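Local coordinates for protein proline dehydrogenase (Bradyrhizobium japonicum USDA 110, PDB 3HAZ) that is a bifunctional flavoenzyme of proline catabolism, thought to oxidise proline to glutamate through successive FAD-dependent proline dehydrogenase and NAD-dependent aldehyde dehydrogenase steps, at residues Met339-Lys344 with Gln393-Asn398; Val731-Ser736 with Ala759-Ile764; Arg788-Arg793 with Phe888-His893. All blocks are in the same frame, centred on the assembly; numbering follows the deposited sequence.

Interaction 1: residues Met339-Lys344 with Gln393-Asn398; sequences MVRLVK and QFATHN. With FAD (flavin-adenine dinucleotide), chain C.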
loop_
_atom_site.group_PDB
_atom_site.type_symbol
_atom_site.label_atom_id
_atom_site.label_comp_id
_atom_site.label_asym_id
_atom_site.label_seq_id
_atom_site.Cartn_x
_atom_site.Cartn_y
_atom_site.Cartn_z
ATOM N N MET A 339 -46.139 20.419 32.368
ATOM C CA MET A 339 -46.114 19.545 31.211
ATOM C C MET A 339 -44.768 19.752 30.521
ATOM O O MET A 339 -44.408 20.873 30.149
ATOM C CB MET A 339 -47.304 19.845 30.292
ATOM C CG MET A 339 -48.663 19.589 30.968
ATOM S SD MET A 339 -50.116 20.207 30.081
ATOM C CE MET A 339 -50.331 18.930 28.827
ATOM N N VAL A 340 -44.012 18.669 30.394
ATOM C CA VAL A 340 -42.624 18.751 29.965
ATOM C C VAL A 340 -42.391 17.940 28.699
ATOM O O VAL A 340 -42.592 16.728 28.684
ATOM C CB VAL A 340 -41.695 18.241 31.070
ATOM C CG1 VAL A 340 -40.247 18.343 30.633
ATOM C CG2 VAL A 340 -41.944 19.020 32.355
ATOM N N ARG A 341 -41.974 18.620 27.638
ATOM C CA ARG A 341 -41.734 17.974 26.357
ATOM C C ARG A 341 -40.300 17.490 26.222
ATOM O O ARG A 341 -39.356 18.273 26.339
ATOM C CB ARG A 341 -42.039 18.928 25.200
ATOM C CG ARG A 341 -41.867 18.266 23.837
ATOM C CD ARG A 341 -41.691 19.295 22.735
ATOM N NE ARG A 341 -42.865 20.145 22.595
ATOM C CZ ARG A 341 -42.803 21.429 22.270
ATOM N NH1 ARG A 341 -41.625 22.005 22.061
ATOM N NH2 ARG A 341 -43.912 22.134 22.164
ATOM N N LEU A 342 -40.141 16.197 25.968
ATOM C CA LEU A 342 -38.821 15.637 25.715
ATOM C C LEU A 342 -38.629 15.459 24.214
ATOM O O LEU A 342 -39.441 14.819 23.547
ATOM C CB LEU A 342 -38.647 14.297 26.429
ATOM C CG LEU A 342 -37.239 13.709 26.398
ATOM C CD1 LEU A 342 -36.278 14.554 27.255
ATOM C CD2 LEU A 342 -37.255 12.249 26.855
ATOM N N VAL A 343 -37.556 16.041 23.690
ATOM C CA VAL A 343 -37.229 15.933 22.278
ATOM C C VAL A 343 -35.774 15.505 22.185
ATOM O O VAL A 343 -35.036 15.561 23.172
ATOM C CB VAL A 343 -37.343 17.297 21.566
ATOM C CG1 VAL A 343 -38.706 17.943 21.828
ATOM C CG2 VAL A 343 -36.206 18.220 22.023
ATOM N N LYS A 344 -35.348 15.093 21.002
ATOM C CA LYS A 344 -33.935 14.825 20.802
ATOM C C LYS A 344 -33.179 16.142 20.597
ATOM O O LYS A 344 -32.352 16.513 21.432
ATOM C CB LYS A 344 -33.733 13.801 19.684
ATOM C CG LYS A 344 -34.226 12.415 20.122
ATOM C CD LYS A 344 -34.245 11.361 19.015
ATOM C CE LYS A 344 -34.929 10.091 19.538
ATOM N NZ LYS A 344 -34.995 8.999 18.534
ATOM N N GLN A 393 -44.247 14.649 27.771
ATOM C CA GLN A 393 -44.724 14.671 26.398
ATOM C C GLN A 393 -43.551 14.279 25.510
ATOM O O GLN A 393 -42.576 15.018 25.397
ATOM C CB GLN A 393 -45.205 16.071 26.019
ATOM C CG GLN A 393 -46.162 16.706 27.031
ATOM C CD GLN A 393 -46.295 18.210 26.838
ATOM O OE1 GLN A 393 -45.352 18.965 27.072
ATOM N NE2 GLN A 393 -47.467 18.646 26.403
ATOM N N PHE A 394 -43.638 13.112 24.893
ATOM C CA PHE A 394 -42.516 12.589 24.132
ATOM C C PHE A 394 -42.721 12.891 22.660
ATOM O O PHE A 394 -43.499 12.230 21.985
ATOM C CB PHE A 394 -42.355 11.089 24.389
ATOM C CG PHE A 394 -42.218 10.748 25.850
ATOM C CD1 PHE A 394 -41.039 11.020 26.531
ATOM C CD2 PHE A 394 -43.276 10.187 26.550
ATOM C CE1 PHE A 394 -40.913 10.728 27.880
ATOM C CE2 PHE A 394 -43.156 9.889 27.897
ATOM C CZ PHE A 394 -41.971 10.158 28.563
ATOM N N ALA A 395 -42.042 13.928 22.187
ATOM C CA ALA A 395 -42.118 14.323 20.794
ATOM C C ALA A 395 -41.064 13.562 20.001
ATOM O O ALA A 395 -39.867 13.738 20.219
ATOM C CB ALA A 395 -41.906 15.834 20.661
ATOM N N THR A 396 -41.515 12.707 19.092
ATOM C CA THR A 396 -40.617 11.913 18.267
ATOM C C THR A 396 -41.411 11.267 17.149
ATOM O O THR A 396 -42.587 10.942 17.324
ATOM C CB THR A 396 -39.918 10.806 19.092
ATOM O OG1 THR A 396 -39.185 9.942 18.215
ATOM C CG2 THR A 396 -40.947 9.980 19.855
ATOM N N HIS A 397 -40.777 11.070 16.001
ATOM C CA HIS A 397 -41.418 10.320 14.921
ATOM C C HIS A 397 -40.698 8.991 14.679
ATOM O O HIS A 397 -40.855 8.360 13.632
ATOM C CB HIS A 397 -41.476 11.149 13.635
ATOM C CG HIS A 397 -42.010 12.536 13.833
ATOM N ND1 HIS A 397 -41.231 13.662 13.668
ATOM C CD2 HIS A 397 -43.243 12.978 14.175
ATOM C CE1 HIS A 397 -41.961 14.737 13.904
ATOM N NE2 HIS A 397 -43.185 14.349 14.219
ATOM N N ASN A 398 -39.911 8.571 15.661
ATOM C CA ASN A 398 -39.152 7.329 15.565
ATOM C C ASN A 398 -39.949 6.167 16.176
ATOM O O ASN A 398 -40.267 6.198 17.363
ATOM C CB ASN A 398 -37.806 7.516 16.273
ATOM C CG ASN A 398 -36.945 6.262 16.260
ATOM O OD1 ASN A 398 -37.435 5.151 16.447
ATOM N ND2 ASN A 398 -35.647 6.445 16.055
HETATM P PA FAD C . -34.748 10.425 14.815
HETATM O O1A FAD C . -34.448 10.112 13.240
HETATM O O2A FAD C . -34.872 9.209 15.618
HETATM O O5B FAD C . -33.516 11.303 15.412
HETATM C C5B FAD C . -33.139 12.459 14.720
HETATM C C4B FAD C . -32.187 13.293 15.587
HETATM O O4B FAD C . -31.105 12.593 16.412
HETATM C C3B FAD C . -31.873 14.657 15.448
HETATM O O3B FAD C . -32.926 15.576 15.213
HETATM C C2B FAD C . -30.837 14.905 16.514
HETATM O O2B FAD C . -31.272 15.555 17.695
HETATM C C1B FAD C . -30.160 13.597 16.715
HETATM N N9A FAD C . -28.970 13.317 15.933
HETATM C C8A FAD C . -28.856 13.177 14.553
HETATM N N7A FAD C . -27.552 12.868 14.273
HETATM C C5A FAD C . -26.854 12.812 15.502
HETATM C C6A FAD C . -25.416 12.524 15.839
HETATM N N6A FAD C . -24.450 12.235 14.787
HETATM N N1A FAD C . -25.015 12.525 17.092
HETATM C C2A FAD C . -25.930 12.789 18.131
HETATM N N3A FAD C . -27.310 13.068 17.807
HETATM C C4A FAD C . -27.726 13.065 16.499
HETATM N N1 FAD C . -36.048 20.254 19.129
HETATM C C2 FAD C . -35.424 21.274 19.807
HETATM O O2 FAD C . -34.051 21.378 19.766
HETATM N N3 FAD C . -36.210 22.248 20.512
HETATM C C4 FAD C . -37.573 22.162 20.514
HETATM O O4 FAD C . -38.336 23.073 21.257
HETATM C C4X FAD C . -38.228 21.092 19.811
HETATM N N5 FAD C . -39.719 20.980 19.812
HETATM C C5X FAD C . -40.346 19.923 19.107
HETATM C C6 FAD C . -41.812 19.819 19.102
HETATM C C7 FAD C . -42.435 18.760 18.403
HETATM C C7M FAD C . -43.953 18.677 18.386
HETATM C C8 FAD C . -41.617 17.755 17.683
HETATM C C8M FAD C . -42.267 16.596 16.909
HETATM C C9 FAD C . -40.216 17.858 17.690
HETATM C C9A FAD C . -39.559 18.964 18.409
HETATM N N10 FAD C . -38.098 19.079 18.420
HETATM C C10 FAD C . -37.468 20.161 19.140
HETATM C "C1'" FAD C . -37.212 18.011 17.856
HETATM C "C2'" FAD C . -36.770 18.194 16.382
HETATM O "O2'" FAD C . -37.591 19.165 15.742
HETATM C "C3'" FAD C . -36.796 16.828 15.677
HETATM O "O3'" FAD C . -38.136 16.474 15.351
HETATM C "C4'" FAD C . -36.165 15.680 16.545
HETATM O "O4'" FAD C . -34.943 15.937 17.147
HETATM C "C5'" FAD C . -36.166 14.320 15.797
HETATM O "O5'" FAD C . -36.138 13.207 16.677
HETATM P P FAD C . -36.878 11.811 16.172
HETATM O O1P FAD C . -36.842 10.687 17.404
HETATM O O2P FAD C . -38.246 12.109 15.734
HETATM O O3P FAD C . -36.095 11.333 14.821
HETATM O O HOH W 1 -45.339 21.798 27.809
HETATM O O HOH W 2 -37.409 14.072 19.207
#
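L342 joins two neighbouring parallel strands, giving its N-H to Q393 O (2.8 Å) and receiving A395 N on its own O (3.1 Å), while Q393 N binds V340 O; strand axes 339-343 and 393-395 approach to 4.6 Å at 26°. On one face of the sheet, Q393 brings OE1 to 3.8 Å from R341 CB. A water donates to both OE1 and M339 O, and E416 and N276 hold NE2. On the other face, L342 CD2 meets the edge of the F394 ring at CD1 (4.0 Å). R341, its CG anti to the backbone N (chi1 -177°), sets one guanidinium face against FAD C6; S237, D280 and Q418 hold its nitrogens. V343 CG2 and A395 CB also pack on the isoalloxazine, the former 3.5 Å from FAD N1. Past the strands, K344 runs extended to bond FAD O2A through NZ, which also pairs with D373. T396 OG1 donates to FAD O1P (2.6 Å) and accepts N398 N in an ST turn; H397 N binds FAD O2P, and N398 ND2 reaches FAD O2A (2.9 Å). Cofactor binding at the C-terminal ends of parallel strands is characteristic of the beta/alpha barrel, here that of the proline dehydrogenase domain.

Interaction 2: residues Val731-Ser736 with Ala759-Ile764; sequences VVFTGS and AETGGI. With NAD (nicotinamide-adenine-dinucleotide), chain D.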
loop_
_atom_site.group_PDB
_atom_site.type_symbol
_atom_site.label_atom_id
_atom_site.label_comp_id
_atom_site.label_asym_id
_atom_site.label_seq_id
_atom_site.Cartn_x
_atom_site.Cartn_y
_atom_site.Cartn_z
ATOM N N VAL A 731 10.502 45.237 4.358
ATOM C CA VAL A 731 9.510 45.879 5.201
ATOM C C VAL A 731 8.168 45.142 5.131
ATOM O O VAL A 731 7.636 44.880 4.049
ATOM C CB VAL A 731 9.316 47.353 4.801
ATOM C CG1 VAL A 731 8.149 47.976 5.563
ATOM C CG2 VAL A 731 10.608 48.145 5.036
ATOM N N VAL A 732 7.643 44.785 6.296
ATOM C CA VAL A 732 6.301 44.225 6.387
ATOM C C VAL A 732 5.425 45.262 7.090
ATOM O O VAL A 732 5.684 45.638 8.237
ATOM C CB VAL A 732 6.296 42.857 7.115
ATOM C CG1 VAL A 732 6.946 42.976 8.482
ATOM C CG2 VAL A 732 4.872 42.284 7.222
ATOM N N PHE A 733 4.409 45.745 6.377
ATOM C CA PHE A 733 3.595 46.866 6.838
ATOM C C PHE A 733 2.099 46.577 6.797
ATOM O O PHE A 733 1.587 45.996 5.839
ATOM C CB PHE A 733 3.894 48.095 5.977
ATOM C CG PHE A 733 2.947 49.235 6.191
ATOM C CD1 PHE A 733 3.164 50.150 7.207
ATOM C CD2 PHE A 733 1.843 49.400 5.371
ATOM C CE1 PHE A 733 2.293 51.202 7.406
ATOM C CE2 PHE A 733 0.972 50.451 5.564
ATOM C CZ PHE A 733 1.198 51.357 6.582
ATOM N N THR A 734 1.396 46.989 7.841
ATOM C CA THR A 734 -0.059 46.983 7.800
ATOM C C THR A 734 -0.566 48.320 8.300
ATOM O O THR A 734 -0.256 48.733 9.419
ATOM C CB THR A 734 -0.663 45.852 8.644
ATOM O OG1 THR A 734 -0.223 44.591 8.134
ATOM C CG2 THR A 734 -2.172 45.907 8.571
ATOM N N GLY A 735 -1.333 49.005 7.461
ATOM C CA GLY A 735 -1.789 50.345 7.789
ATOM C C GLY A 735 -2.479 51.023 6.624
ATOM O O GLY A 735 -3.049 50.359 5.752
ATOM N N SER A 736 -2.418 52.348 6.598
ATOM C CA SER A 736 -3.148 53.114 5.597
ATOM C C SER A 736 -2.506 53.002 4.222
ATOM O O SER A 736 -1.279 52.989 4.095
ATOM C CB SER A 736 -3.238 54.582 6.004
ATOM O OG SER A 736 -2.001 55.240 5.796
ATOM N N ALA A 759 2.655 44.976 2.003
ATOM C CA ALA A 759 1.824 46.051 2.510
ATOM C C ALA A 759 0.350 45.685 2.420
ATOM O O ALA A 759 -0.195 45.472 1.333
ATOM C CB ALA A 759 2.106 47.354 1.758
ATOM N N GLU A 760 -0.286 45.606 3.581
ATOM C CA GLU A 760 -1.698 45.287 3.652
ATOM C C GLU A 760 -2.399 46.547 4.108
ATOM O O GLU A 760 -2.084 47.103 5.161
ATOM C CB GLU A 760 -1.933 44.123 4.616
ATOM C CG GLU A 760 -1.005 42.932 4.353
ATOM C CD GLU A 760 -1.233 42.289 2.985
ATOM O OE1 GLU A 760 -2.269 41.613 2.810
ATOM O OE2 GLU A 760 -0.373 42.454 2.088
ATOM N N THR A 761 -3.326 47.021 3.287
ATOM C CA THR A 761 -3.917 48.327 3.507
ATOM C C THR A 761 -5.446 48.225 3.547
ATOM O O THR A 761 -5.997 47.132 3.696
ATOM C CB THR A 761 -3.395 49.347 2.464
ATOM O OG1 THR A 761 -3.433 48.763 1.158
ATOM C CG2 THR A 761 -1.942 49.714 2.773
ATOM N N GLY A 762 -6.132 49.354 3.432
ATOM C CA GLY A 762 -7.559 49.373 3.701
ATOM C C GLY A 762 -8.443 48.732 2.647
ATOM O O GLY A 762 -7.990 47.950 1.807
ATOM N N GLY A 763 -9.729 49.058 2.710
ATOM C CA GLY A 763 -10.673 48.656 1.691
ATOM C C GLY A 763 -11.956 49.457 1.805
ATOM O O GLY A 763 -12.220 50.085 2.827
ATOM N N ILE A 764 -12.736 49.456 0.733
ATOM C CA ILE A 764 -14.121 49.899 0.784
ATOM C C ILE A 764 -14.931 48.643 0.494
ATOM O O ILE A 764 -15.273 48.345 -0.652
ATOM C CB ILE A 764 -14.395 51.042 -0.222
ATOM C CG1 ILE A 764 -13.402 52.186 0.021
ATOM C CG2 ILE A 764 -15.839 51.534 -0.107
ATOM C CD1 ILE A 764 -13.561 53.386 -0.902
HETATM P PA NAD D . -1.581 54.136 9.489
HETATM O O1A NAD D . -1.177 54.254 7.904
HETATM O O2A NAD D . -2.162 55.407 9.951
HETATM O O5B NAD D . -0.181 53.802 10.336
HETATM C C5B NAD D . 0.053 52.474 10.785
HETATM C C4B NAD D . 1.526 52.263 11.168
HETATM O O4B NAD D . 2.508 52.886 10.255
HETATM C C3B NAD D . 1.953 52.865 12.569
HETATM O O3B NAD D . 2.653 52.078 13.482
HETATM C C2B NAD D . 2.485 54.234 12.155
HETATM O O2B NAD D . 3.048 55.093 13.121
HETATM C C1B NAD D . 3.265 53.858 10.971
HETATM N N9A NAD D . 3.537 55.019 10.112
HETATM C C8A NAD D . 2.803 56.156 10.001
HETATM N N7A NAD D . 3.441 56.998 9.044
HETATM C C5A NAD D . 4.594 56.328 8.574
HETATM C C6A NAD D . 5.567 56.686 7.647
HETATM N N6A NAD D . 5.481 57.970 6.972
HETATM N N1A NAD D . 6.591 55.838 7.373
HETATM C C2A NAD D . 6.668 54.615 8.019
HETATM N N3A NAD D . 5.711 54.261 8.931
HETATM C C4A NAD D . 4.671 55.122 9.209
HETATM O O3 NAD D . -2.638 52.856 9.737
HETATM P PN NAD D . -3.503 52.763 11.165
HETATM O O1N NAD D . -4.259 54.222 11.439
HETATM O O2N NAD D . -2.601 52.442 12.273
HETATM O O5D NAD D . -4.662 51.568 11.049
HETATM C C5D NAD D . -5.789 51.760 10.205
HETATM C C4D NAD D . -5.537 51.290 8.757
HETATM O O4D NAD D . -4.758 50.027 8.591
HETATM C C3D NAD D . -6.746 51.134 7.738
HETATM O O3D NAD D . -6.739 51.874 6.541
HETATM C C2D NAD D . -6.839 49.594 7.664
HETATM O O2D NAD D . -7.773 48.954 6.817
HETATM C C1D NAD D . -5.414 49.220 7.635
HETATM N N1N NAD D . -5.300 47.812 8.038
HETATM C C2N NAD D . -5.286 46.812 7.048
HETATM C C3N NAD D . -5.192 45.410 7.442
HETATM C C7N NAD D . -5.166 44.317 6.359
HETATM O O7N NAD D . -4.880 43.213 6.658
HETATM N N7N NAD D . -5.354 44.669 4.966
HETATM C C4N NAD D . -5.116 45.046 8.879
HETATM C C5N NAD D . -5.126 46.040 9.860
HETATM C C6N NAD D . -5.219 47.464 9.464
#
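F733 and T734 pair in parallel with A759 and E760: E760 N donates to F733 O (3.0 Å, 167°) and G735 N to E760 O (3.1 Å), after which a CA-H...O contact from T761 to G735 O carries the pairing past the strand ends. The F733 ring, its CG anti to the backbone N (chi1 170°), uses its rim on both partners. A759 CB lies near CD2, and the T761 methyl comes to CE2 at 4.1 Å, the two side chains crossing at about a right angle. Further round the rim, CE1 is 3.3 Å from NAD O4B. T734 divides its branches: OG1 passes near E760 CB and bonds Q669, whereas CG2 is modelled tightly against the nicotinamide ring, 3.1 Å from NAD C4N. E760 CB points to the same face of the sheet as T734 and lies 3.5 Å from the carboxamide nitrogen N7N of NAD, but the chain bends at chi2 and turns the carboxylate away from strand 731-734, OE2 taking a weak hydrogen bond from G965 N. N7N in turn donates to T761 O (2.8 Å, 160°), while T761 OG1 is tied to L961. Just past strand 731-734, S736 N gives its hydrogen to NAD O1A (2.6 Å); S736 OG is modelled doubtfully close to the same oxygen and caps helix 737-749 at V739 N. That helix N-terminus would be expected to stabilise phosphate charge. E760, predicted to be an active-site residue, has its CB beside the carboxamide while its carboxylate lies further off. The bond to T761 O is consistent with limited rotation of the carboxamide, and the T734 methyl probably restricts the ring on its side, near C4N, the hydride-accepting carbon.

Interaction 3: residues Arg788-Arg793 with Phe888-His893; sequences RSAGQR and FGPILH. With NAD (nicotinamide-adenine-dinucleotide), chain D; SO4 (sulfate ion), chain E.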
loop_
_atom_site.group_PDB
_atom_site.type_symbol
_atom_site.label_atom_id
_atom_site.label_comp_id
_atom_site.label_asym_id
_atom_site.label_seq_id
_atom_site.Cartn_x
_atom_site.Cartn_y
_atom_site.Cartn_z
ATOM N N ARG A 788 -19.375 45.670 14.458
ATOM C CA ARG A 788 -18.498 44.957 15.388
ATOM C C ARG A 788 -17.156 45.670 15.494
ATOM O O ARG A 788 -16.606 46.118 14.489
ATOM C CB ARG A 788 -18.285 43.514 14.926
ATOM C CG ARG A 788 -17.182 42.758 15.652
ATOM C CD ARG A 788 -17.685 42.117 16.929
ATOM N NE ARG A 788 -18.856 41.278 16.685
ATOM C CZ ARG A 788 -18.824 39.953 16.582
ATOM N NH1 ARG A 788 -17.675 39.302 16.713
ATOM N NH2 ARG A 788 -19.946 39.278 16.358
ATOM N N SER A 789 -16.635 45.770 16.713
ATOM C CA SER A 789 -15.385 46.482 16.964
ATOM C C SER A 789 -15.482 47.935 16.507
ATOM O O SER A 789 -14.491 48.518 16.072
ATOM C CB SER A 789 -14.213 45.794 16.254
ATOM O OG SER A 789 -14.162 44.418 16.570
ATOM N N ALA A 790 -16.679 48.509 16.605
ATOM C CA ALA A 790 -16.918 49.884 16.163
ATOM C C ALA A 790 -16.466 50.101 14.720
ATOM O O ALA A 790 -16.032 51.190 14.355
ATOM C CB ALA A 790 -16.235 50.887 17.101
ATOM N N GLY A 791 -16.573 49.057 13.905
ATOM C CA GLY A 791 -16.188 49.137 12.510
ATOM C C GLY A 791 -14.698 49.365 12.308
ATOM O O GLY A 791 -14.277 49.818 11.245
ATOM N N GLN A 792 -13.897 49.049 13.321
ATOM C CA GLN A 792 -12.451 49.277 13.249
ATOM C C GLN A 792 -11.704 48.020 12.814
ATOM O O GLN A 792 -10.650 47.675 13.361
ATOM C CB GLN A 792 -11.908 49.817 14.581
ATOM C CG GLN A 792 -12.530 51.149 15.002
ATOM C CD GLN A 792 -11.937 51.699 16.290
ATOM O OE1 GLN A 792 -11.570 52.874 16.367
ATOM N NE2 GLN A 792 -11.829 50.849 17.304
ATOM N N ARG A 793 -12.271 47.326 11.837
ATOM C CA ARG A 793 -11.595 46.209 11.193
ATOM C C ARG A 793 -11.423 46.558 9.731
ATOM O O ARG A 793 -12.278 47.198 9.132
ATOM C CB ARG A 793 -12.419 44.933 11.303
ATOM C CG ARG A 793 -12.689 44.470 12.712
ATOM C CD ARG A 793 -13.601 43.249 12.693
ATOM N NE ARG A 793 -13.839 42.717 14.031
ATOM C CZ ARG A 793 -13.290 41.601 14.498
ATOM N NH1 ARG A 793 -12.475 40.893 13.731
ATOM N NH2 ARG A 793 -13.565 41.189 15.730
ATOM N N PHE A 888 -13.166 54.603 8.720
ATOM C CA PHE A 888 -12.796 53.526 9.637
ATOM C C PHE A 888 -13.616 53.539 10.928
ATOM O O PHE A 888 -13.078 53.734 12.015
ATOM C CB PHE A 888 -11.283 53.581 9.941
ATOM C CG PHE A 888 -10.653 52.223 10.145
ATOM C CD1 PHE A 888 -10.539 51.334 9.088
ATOM C CD2 PHE A 888 -10.185 51.838 11.393
ATOM C CE1 PHE A 888 -9.973 50.080 9.267
ATOM C CE2 PHE A 888 -9.614 50.587 11.585
ATOM C CZ PHE A 888 -9.510 49.704 10.520
ATOM N N GLY A 889 -14.921 53.320 10.801
ATOM C CA GLY A 889 -15.809 53.344 11.950
ATOM C C GLY A 889 -17.116 52.621 11.699
ATOM O O GLY A 889 -17.290 51.986 10.655
ATOM N N PRO A 890 -18.050 52.721 12.656
ATOM C CA PRO A 890 -19.338 52.008 12.623
ATOM C C PRO A 890 -20.317 52.670 11.662
ATOM O O PRO A 890 -21.400 53.053 12.086
ATOM C CB PRO A 890 -19.881 52.177 14.049
ATOM C CG PRO A 890 -18.911 53.084 14.790
ATOM C CD PRO A 890 -17.958 53.663 13.785
ATOM N N ILE A 891 -19.953 52.797 10.392
ATOM C CA ILE A 891 -20.767 53.565 9.464
ATOM C C ILE A 891 -21.095 52.784 8.200
ATOM O O ILE A 891 -20.246 52.608 7.322
ATOM C CB ILE A 891 -20.093 54.908 9.109
ATOM C CG1 ILE A 891 -19.778 55.684 10.393
ATOM C CG2 ILE A 891 -20.990 55.725 8.175
ATOM C CD1 ILE A 891 -18.887 56.889 10.185
ATOM N N LEU A 892 -22.339 52.319 8.116
ATOM C CA LEU A 892 -22.787 51.539 6.969
ATOM C C LEU A 892 -23.390 52.434 5.889
ATOM O O LEU A 892 -24.187 53.324 6.181
ATOM C CB LEU A 892 -23.817 50.495 7.410
ATOM C CG LEU A 892 -24.419 49.638 6.303
ATOM C CD1 LEU A 892 -23.357 48.687 5.754
ATOM C CD2 LEU A 892 -25.616 48.864 6.832
ATOM N N HIS A 893 -23.002 52.192 4.642
ATOM C CA HIS A 893 -23.620 52.858 3.506
ATOM C C HIS A 893 -24.389 51.813 2.708
ATOM O O HIS A 893 -23.913 50.690 2.537
ATOM C CB HIS A 893 -22.564 53.538 2.631
ATOM C CG HIS A 893 -21.633 54.426 3.392
ATOM N ND1 HIS A 893 -20.545 53.941 4.086
ATOM C CD2 HIS A 893 -21.633 55.768 3.583
ATOM C CE1 HIS A 893 -19.909 54.946 4.662
ATOM N NE2 HIS A 893 -20.549 56.064 4.374
HETATM P PA NAD D . -1.581 54.136 9.489
HETATM O O1A NAD D . -1.177 54.254 7.904
HETATM O O2A NAD D . -2.162 55.407 9.951
HETATM O O5B NAD D . -0.181 53.802 10.336
HETATM C C5B NAD D . 0.053 52.474 10.785
HETATM C C4B NAD D . 1.526 52.263 11.168
HETATM O O4B NAD D . 2.508 52.886 10.255
HETATM C C3B NAD D . 1.953 52.865 12.569
HETATM O O3B NAD D . 2.653 52.078 13.482
HETATM C C2B NAD D . 2.485 54.234 12.155
HETATM O O2B NAD D . 3.048 55.093 13.121
HETATM C C1B NAD D . 3.265 53.858 10.971
HETATM N N9A NAD D . 3.537 55.019 10.112
HETATM C C8A NAD D . 2.803 56.156 10.001
HETATM N N7A NAD D . 3.441 56.998 9.044
HETATM C C5A NAD D . 4.594 56.328 8.574
HETATM C C6A NAD D . 5.567 56.686 7.647
HETATM N N6A NAD D . 5.481 57.970 6.972
HETATM N N1A NAD D . 6.591 55.838 7.373
HETATM C C2A NAD D . 6.668 54.615 8.019
HETATM N N3A NAD D . 5.711 54.261 8.931
HETATM C C4A NAD D . 4.671 55.122 9.209
HETATM O O3 NAD D . -2.638 52.856 9.737
HETATM P PN NAD D . -3.503 52.763 11.165
HETATM O O1N NAD D . -4.259 54.222 11.439
HETATM O O2N NAD D . -2.601 52.442 12.273
HETATM O O5D NAD D . -4.662 51.568 11.049
HETATM C C5D NAD D . -5.789 51.760 10.205
HETATM C C4D NAD D . -5.537 51.290 8.757
HETATM O O4D NAD D . -4.758 50.027 8.591
HETATM C C3D NAD D . -6.746 51.134 7.738
HETATM O O3D NAD D . -6.739 51.874 6.541
HETATM C C2D NAD D . -6.839 49.594 7.664
HETATM O O2D NAD D . -7.773 48.954 6.817
HETATM C C1D NAD D . -5.414 49.220 7.635
HETATM N N1N NAD D . -5.300 47.812 8.038
HETATM C C2N NAD D . -5.286 46.812 7.048
HETATM C C3N NAD D . -5.192 45.410 7.442
HETATM C C7N NAD D . -5.166 44.317 6.359
HETATM O O7N NAD D . -4.880 43.213 6.658
HETATM N N7N NAD D . -5.354 44.669 4.966
HETATM C C4N NAD D . -5.116 45.046 8.879
HETATM C C5N NAD D . -5.126 46.040 9.860
HETATM C C6N NAD D . -5.219 47.464 9.464
HETATM S S SO4 E . -10.613 40.540 10.455
HETATM O O1 SO4 E . -10.854 39.625 9.338
HETATM O O2 SO4 E . -9.773 41.645 9.991
HETATM O O3 SO4 E . -11.869 41.082 10.960
HETATM O O4 SO4 E . -9.955 39.809 11.535
HETATM O O HOH W 3 -11.438 54.518 14.041
#
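The F888 ring is sandwiched between loop and cofactor: G791 O lies over one face and NAD C5D over the opposite face, displaced toward the rim. CE1 also comes 3.5 Å from NAD O2D, and CE2 meets Q792 C obliquely at 3.5 Å, with the Q792 CB next to it. F888 takes this place with chi1 at -146°, off the usual staggered positions, which suggests a mildly strained side chain. The second flat group, the R793 guanidinium, meets a sulfate at its edge, NH1 donating to O3 at 2.8 Å and 159°. Its NH2 forms a salt bridge with D606, and NE bonds only weakly to S789 OG, itself bound to D606. S795, G948 and A949 hold the sulfate as well. Behind F888 the two backbones touch without a direct hydrogen bond. A790 O lies 3.1 Å from P890 N, which has no hydrogen to give, and 3.2 Å from P890 CD, so the contact is packing against the proline. G791, at positive phi, points a CA hydrogen to G889 O (3.6 Å); a CB here would run into that oxygen, so the lack of a side chain permits the approach. Q792 completes the join through water: one molecule donates to Q792 OE1 (2.9 Å) and to F888 O, while OE1 also accepts I837 N. P890 then centres an inverse gamma turn that leads into strand 891-897. The contact joins the loop just before C794, the predicted catalytic cysteine, to the segment following the NAD-binding E886. The E-x-F-G-P sequence is a hallmark of aldehyde dehydrogenases, and the sulfate, though probably from the crystallisation liquor, is consistent with an anion pocket for the substrate carboxylate.

The three contacts follow one another along the chain, each closing before the next opens. Interaction 1 belongs to the proline dehydrogenase barrel and its FAD, across the chain's centre from the other two: its centre is about 55 Å from that of interaction 2 and 44 Å from that of interaction 3. The latter pair share the aldehyde dehydrogenase portion, with centres about 17 Å apart and nearest atoms about 6 Å. Interaction 2 joins two strands of a beta-alpha-beta unit in the NAD-binding sheet; interaction 3 joins loops leading into strands 797-803 and 891-897 of a separate sheet. NAD touches both, so one active site is assembled between two sheets, well apart from the flavin site.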